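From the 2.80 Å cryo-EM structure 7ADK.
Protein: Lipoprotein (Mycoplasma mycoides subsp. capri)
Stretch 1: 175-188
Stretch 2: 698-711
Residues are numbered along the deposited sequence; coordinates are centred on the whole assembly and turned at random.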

# COMPACT_ATOMS: atom_id res chain seq x y z
N ASP B 175 -23.11 34.15 -7.03
CA ASP B 175 -24.01 33.00 -7.17
C ASP B 175 -23.47 31.98 -8.19
O ASP B 175 -22.52 32.27 -8.91
N GLN B 176 -24.07 30.79 -8.30
CA GLN B 176 -23.52 29.75 -9.18
C GLN B 176 -23.50 30.12 -10.67
O GLN B 176 -22.54 29.76 -11.35
N LYS B 177 -24.47 30.88 -11.18
CA LYS B 177 -24.43 31.39 -12.57
C LYS B 177 -23.22 32.30 -12.81
O LYS B 177 -22.48 32.09 -13.76
N SER B 178 -22.98 33.27 -11.93
CA SER B 178 -21.83 34.17 -12.10
C SER B 178 -20.48 33.55 -11.72
O SER B 178 -19.45 33.96 -12.26
N ARG B 179 -20.45 32.55 -10.83
CA ARG B 179 -19.29 31.65 -10.62
C ARG B 179 -18.95 30.86 -11.88
O ARG B 179 -17.79 30.84 -12.26
N PHE B 180 -19.95 30.28 -12.56
CA PHE B 180 -19.71 29.57 -13.81
C PHE B 180 -19.10 30.46 -14.90
O PHE B 180 -18.10 30.09 -15.49
N ASP B 181 -19.64 31.65 -15.15
CA ASP B 181 -19.12 32.56 -16.17
C ASP B 181 -17.64 32.95 -15.95
O ASP B 181 -16.93 33.23 -16.91
N TYR B 182 -17.15 32.92 -14.71
CA TYR B 182 -15.73 33.11 -14.39
C TYR B 182 -14.86 31.89 -14.75
O TYR B 182 -13.83 32.03 -15.41
N ASP B 183 -15.29 30.70 -14.35
CA ASP B 183 -14.61 29.43 -14.62
C ASP B 183 -14.70 28.99 -16.08
O ASP B 183 -13.74 28.45 -16.62
N ASN B 184 -15.81 29.24 -16.77
CA ASN B 184 -15.98 28.87 -18.16
C ASN B 184 -15.10 29.73 -19.10
O ASN B 184 -14.52 29.19 -20.04
N GLU B 185 -14.88 31.02 -18.83
CA GLU B 185 -13.95 31.83 -19.63
C GLU B 185 -12.47 31.46 -19.41
O GLU B 185 -11.60 31.96 -20.12
N ARG B 186 -12.16 30.59 -18.44
CA ARG B 186 -10.84 30.01 -18.14
C ARG B 186 -10.73 28.58 -18.67
O ARG B 186 -9.74 28.23 -19.29
N TYR B 187 -11.78 27.79 -18.52
CA TYR B 187 -11.86 26.44 -19.07
C TYR B 187 -11.79 26.46 -20.59
O TYR B 187 -11.08 25.67 -21.20
N MET B 188 -12.47 27.41 -21.22
CA MET B 188 -12.46 27.59 -22.68
C MET B 188 -11.11 28.03 -23.27
O MET B 188 -10.88 27.75 -24.44
N SER B 698 -18.95 17.99 -7.87
CA SER B 698 -17.72 18.49 -8.48
C SER B 698 -17.94 19.78 -9.29
O SER B 698 -18.87 19.88 -10.09
N TYR B 699 -17.04 20.76 -9.16
CA TYR B 699 -17.01 21.98 -9.97
C TYR B 699 -16.22 21.76 -11.28
O TYR B 699 -15.50 22.63 -11.75
N GLN B 700 -16.30 20.58 -11.89
CA GLN B 700 -15.80 20.31 -13.24
C GLN B 700 -16.72 20.95 -14.31
O GLN B 700 -17.93 20.76 -14.28
N ILE B 701 -16.16 21.72 -15.26
CA ILE B 701 -16.95 22.39 -16.30
C ILE B 701 -17.32 21.44 -17.44
O ILE B 701 -18.44 21.49 -17.95
N GLY B 702 -16.41 20.56 -17.85
CA GLY B 702 -16.55 19.75 -19.06
C GLY B 702 -17.75 18.82 -19.06
O GLY B 702 -18.50 18.78 -20.03
N TYR B 703 -17.95 18.06 -17.98
CA TYR B 703 -19.07 17.14 -17.86
C TYR B 703 -20.41 17.79 -17.48
O TYR B 703 -21.46 17.18 -17.69
N ARG B 704 -20.42 19.00 -16.90
CA ARG B 704 -21.65 19.66 -16.44
C ARG B 704 -22.56 20.08 -17.60
O ARG B 704 -22.14 20.79 -18.50
N SER B 705 -23.84 19.75 -17.50
CA SER B 705 -24.89 20.27 -18.39
C SER B 705 -25.65 21.43 -17.76
O SER B 705 -25.84 22.46 -18.42
N PHE B 706 -26.12 21.29 -16.52
CA PHE B 706 -26.97 22.30 -15.87
C PHE B 706 -26.10 23.32 -15.16
O PHE B 706 -25.51 23.07 -14.11
N ILE B 707 -25.96 24.49 -15.76
CA ILE B 707 -24.83 25.38 -15.50
C ILE B 707 -24.79 25.99 -14.09
O ILE B 707 -23.74 26.00 -13.46
N ASP B 708 -25.92 26.42 -13.55
CA ASP B 708 -26.05 26.89 -12.17
C ASP B 708 -26.17 25.75 -11.14
O ASP B 708 -26.53 25.99 -9.98
N LYS B 709 -25.84 24.50 -11.53
CA LYS B 709 -25.93 23.28 -10.72
C LYS B 709 -24.62 22.48 -10.84
O LYS B 709 -24.58 21.49 -11.57
N PRO B 710 -23.53 22.87 -10.16
CA PRO B 710 -22.27 22.15 -10.27
C PRO B 710 -22.43 20.66 -9.98
O PRO B 710 -23.11 20.27 -9.04
N GLY B 711 -21.85 19.85 -10.85
CA GLY B 711 -21.95 18.40 -10.89
C GLY B 711 -23.30 17.77 -11.23
O GLY B 711 -23.44 16.57 -10.97

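A helix packs well against an irregular chain when its side chains leave hollows that the partner's branched residues can fill, and these two stretches, more than 500 residues apart in sequence, illustrate the principle. From the helix, Q176, F180, D183 and Y187 point toward the loop. F180 (chi1 t) and Y187 (chi1 t) present flat aromatic surfaces, and an isoleucine settles on each: I707 CG2 lies 3.4 Å from the centroid of the F180 ring, over its face, while I701 CB lies 3.8 Å from that of Y187.

I701 (m, m) is the main bump. Its CD1 reaches F180 CD1 at 3.5 Å and D183 CB at 3.8 Å, and its CG2 meets Y187 CD2 at 3.6 Å, so one side chain plugs the hollow between two rings. R704 lays its guanidinium face over F180 CD1, held there as NH1 donates to I707 O at 2.9 Å.

Polar groups finish the fit. Q700 NE2 donates to Y187 OH at 3.0 Å, and G702 leaves room for that hydroxyl, since a CB there would clash with it. Toward the start of the helix, Q176 (m, m) sets NE2 3.6 Å from P710 CG, while its OE1 accepts from R179 NH1 at 2.8 Å.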

# COMPACT_ATOMS: atom_id res chain seq x y z
CB ASP B 175 -25.43 33.45 -7.55
CG ASP B 175 -25.60 33.87 -9.02
OD1 ASP B 175 -24.66 34.46 -9.59
OD2 ASP B 175 -26.66 33.60 -9.61
CB GLN B 176 -24.23 28.41 -8.98
CG GLN B 176 -23.75 27.64 -7.74
CD GLN B 176 -22.24 27.46 -7.65
OE1 GLN B 176 -21.66 27.51 -6.58
NE2 GLN B 176 -21.50 27.32 -8.73
CB LYS B 177 -25.75 32.09 -12.91
CG LYS B 177 -25.89 32.41 -14.40
CD LYS B 177 -27.14 33.23 -14.73
CE LYS B 177 -28.45 32.48 -14.51
NZ LYS B 177 -29.63 33.27 -14.88
CB SER B 178 -22.08 35.48 -11.36
OG SER B 178 -22.24 35.27 -9.98
CB ARG B 179 -19.55 30.68 -9.46
CG ARG B 179 -19.39 31.30 -8.08
CD ARG B 179 -19.68 30.26 -7.00
NE ARG B 179 -19.53 30.78 -5.65
CZ ARG B 179 -19.95 30.18 -4.55
NH1 ARG B 179 -20.45 29.00 -4.54
NH2 ARG B 179 -19.88 30.79 -3.41
CB PHE B 180 -20.99 28.94 -14.36
CG PHE B 180 -20.78 28.28 -15.70
CD1 PHE B 180 -20.30 26.96 -15.78
CD2 PHE B 180 -21.11 28.96 -16.89
CE1 PHE B 180 -20.17 26.33 -17.02
CE2 PHE B 180 -21.02 28.32 -18.13
CZ PHE B 180 -20.55 27.00 -18.20
CB ASP B 181 -19.99 33.82 -16.22
CG ASP B 181 -21.42 33.65 -16.74
OD1 ASP B 181 -22.21 34.61 -16.57
OD2 ASP B 181 -21.76 32.62 -17.36
CB TYR B 182 -15.61 33.47 -12.91
CG TYR B 182 -14.20 33.80 -12.48
CD1 TYR B 182 -13.69 35.09 -12.69
CD2 TYR B 182 -13.36 32.79 -11.97
CE1 TYR B 182 -12.35 35.37 -12.39
CE2 TYR B 182 -12.01 33.07 -11.68
CZ TYR B 182 -11.51 34.36 -11.91
OH TYR B 182 -10.19 34.63 -11.73
CB ASP B 183 -15.19 28.32 -13.73
CG ASP B 183 -14.99 28.52 -12.23
OD1 ASP B 183 -13.96 29.09 -11.84
OD2 ASP B 183 -15.84 28.04 -11.45
CB ASN B 184 -17.47 28.92 -18.49
CG ASN B 184 -17.78 28.50 -19.90
OD1 ASN B 184 -17.83 27.33 -20.23
ND2 ASN B 184 -17.99 29.43 -20.78
CB GLU B 185 -14.23 33.34 -19.51
CG GLU B 185 -13.69 34.02 -18.25
CD GLU B 185 -13.60 35.55 -18.33
OE1 GLU B 185 -13.94 36.17 -19.35
OE2 GLU B 185 -13.12 36.17 -17.36
CB ARG B 186 -10.59 30.08 -16.64
CG ARG B 186 -10.43 31.51 -16.23
CD ARG B 186 -10.37 31.84 -14.76
NE ARG B 186 -10.02 33.25 -14.55
CZ ARG B 186 -10.66 34.31 -15.01
NH1 ARG B 186 -11.86 34.25 -15.50
NH2 ARG B 186 -10.09 35.47 -15.00
CB TYR B 187 -13.15 25.79 -18.58
CG TYR B 187 -13.15 24.29 -18.74
CD1 TYR B 187 -12.49 23.50 -17.78
CD2 TYR B 187 -13.78 23.68 -19.84
CE1 TYR B 187 -12.46 22.11 -17.92
CE2 TYR B 187 -13.76 22.28 -19.97
CZ TYR B 187 -13.09 21.50 -19.01
OH TYR B 187 -13.08 20.15 -19.14
CB MET B 188 -13.57 28.56 -23.09
CG MET B 188 -14.97 27.96 -22.99
SD MET B 188 -15.23 26.42 -23.90
CE MET B 188 -14.63 26.83 -25.54
CB SER B 698 -17.20 17.40 -9.40
OG SER B 698 -15.94 17.73 -9.92
CB TYR B 699 -16.51 23.18 -9.12
CG TYR B 699 -17.43 23.74 -8.05
CD1 TYR B 699 -17.93 22.93 -7.00
CD2 TYR B 699 -17.76 25.12 -8.05
CE1 TYR B 699 -18.75 23.48 -6.00
CE2 TYR B 699 -18.56 25.67 -7.04
CZ TYR B 699 -19.06 24.85 -6.01
OH TYR B 699 -19.79 25.40 -5.01
CB GLN B 700 -15.68 18.79 -13.45
CG GLN B 700 -14.43 18.38 -14.23
CD GLN B 700 -14.50 18.65 -15.72
OE1 GLN B 700 -15.39 18.22 -16.42
NE2 GLN B 700 -13.56 19.37 -16.27
CB ILE B 701 -16.19 23.62 -16.83
CG1 ILE B 701 -15.94 24.69 -15.75
CG2 ILE B 701 -16.86 24.25 -18.06
CD1 ILE B 701 -17.16 25.44 -15.27
CB TYR B 703 -18.70 16.06 -16.84
CG TYR B 703 -17.66 15.05 -17.28
CD1 TYR B 703 -17.85 14.34 -18.47
CD2 TYR B 703 -16.54 14.77 -16.48
CE1 TYR B 703 -16.93 13.37 -18.89
CE2 TYR B 703 -15.61 13.79 -16.89
CZ TYR B 703 -15.80 13.10 -18.10
OH TYR B 703 -14.88 12.19 -18.51
CB ARG B 704 -21.28 20.87 -15.57
CG ARG B 704 -22.45 21.40 -14.74
CD ARG B 704 -22.18 22.82 -14.24
NE ARG B 704 -20.88 22.94 -13.57
CZ ARG B 704 -20.42 23.99 -12.92
NH1 ARG B 704 -21.14 25.04 -12.67
NH2 ARG B 704 -19.21 24.00 -12.48
CB SER B 705 -25.87 19.15 -18.80
OG SER B 705 -26.89 19.58 -19.67
CB PHE B 706 -27.96 21.61 -14.94
CG PHE B 706 -28.88 20.67 -15.67
CD1 PHE B 706 -29.89 21.17 -16.53
CD2 PHE B 706 -28.69 19.28 -15.57
CE1 PHE B 706 -30.68 20.28 -17.25
CE2 PHE B 706 -29.51 18.39 -16.27
CZ PHE B 706 -30.51 18.89 -17.12
CB ILE B 707 -24.80 26.41 -16.64
CG1 ILE B 707 -24.33 25.74 -17.95
CG2 ILE B 707 -23.98 27.64 -16.31
CD1 ILE B 707 -23.18 24.75 -17.89
CB ASP B 708 -27.18 27.93 -12.08
CG ASP B 708 -28.60 27.43 -12.39
OD1 ASP B 708 -28.80 26.33 -12.94
OD2 ASP B 708 -29.55 28.18 -12.09
CB LYS B 709 -27.10 22.39 -11.18
CG LYS B 709 -28.48 23.00 -11.38
CD LYS B 709 -29.31 23.20 -10.14
CE LYS B 709 -30.76 23.32 -10.58
NZ LYS B 709 -31.72 23.41 -9.48
CB PRO B 710 -21.26 22.85 -9.37
CG PRO B 710 -22.11 23.74 -8.48
CD PRO B 710 -23.37 24.01 -9.29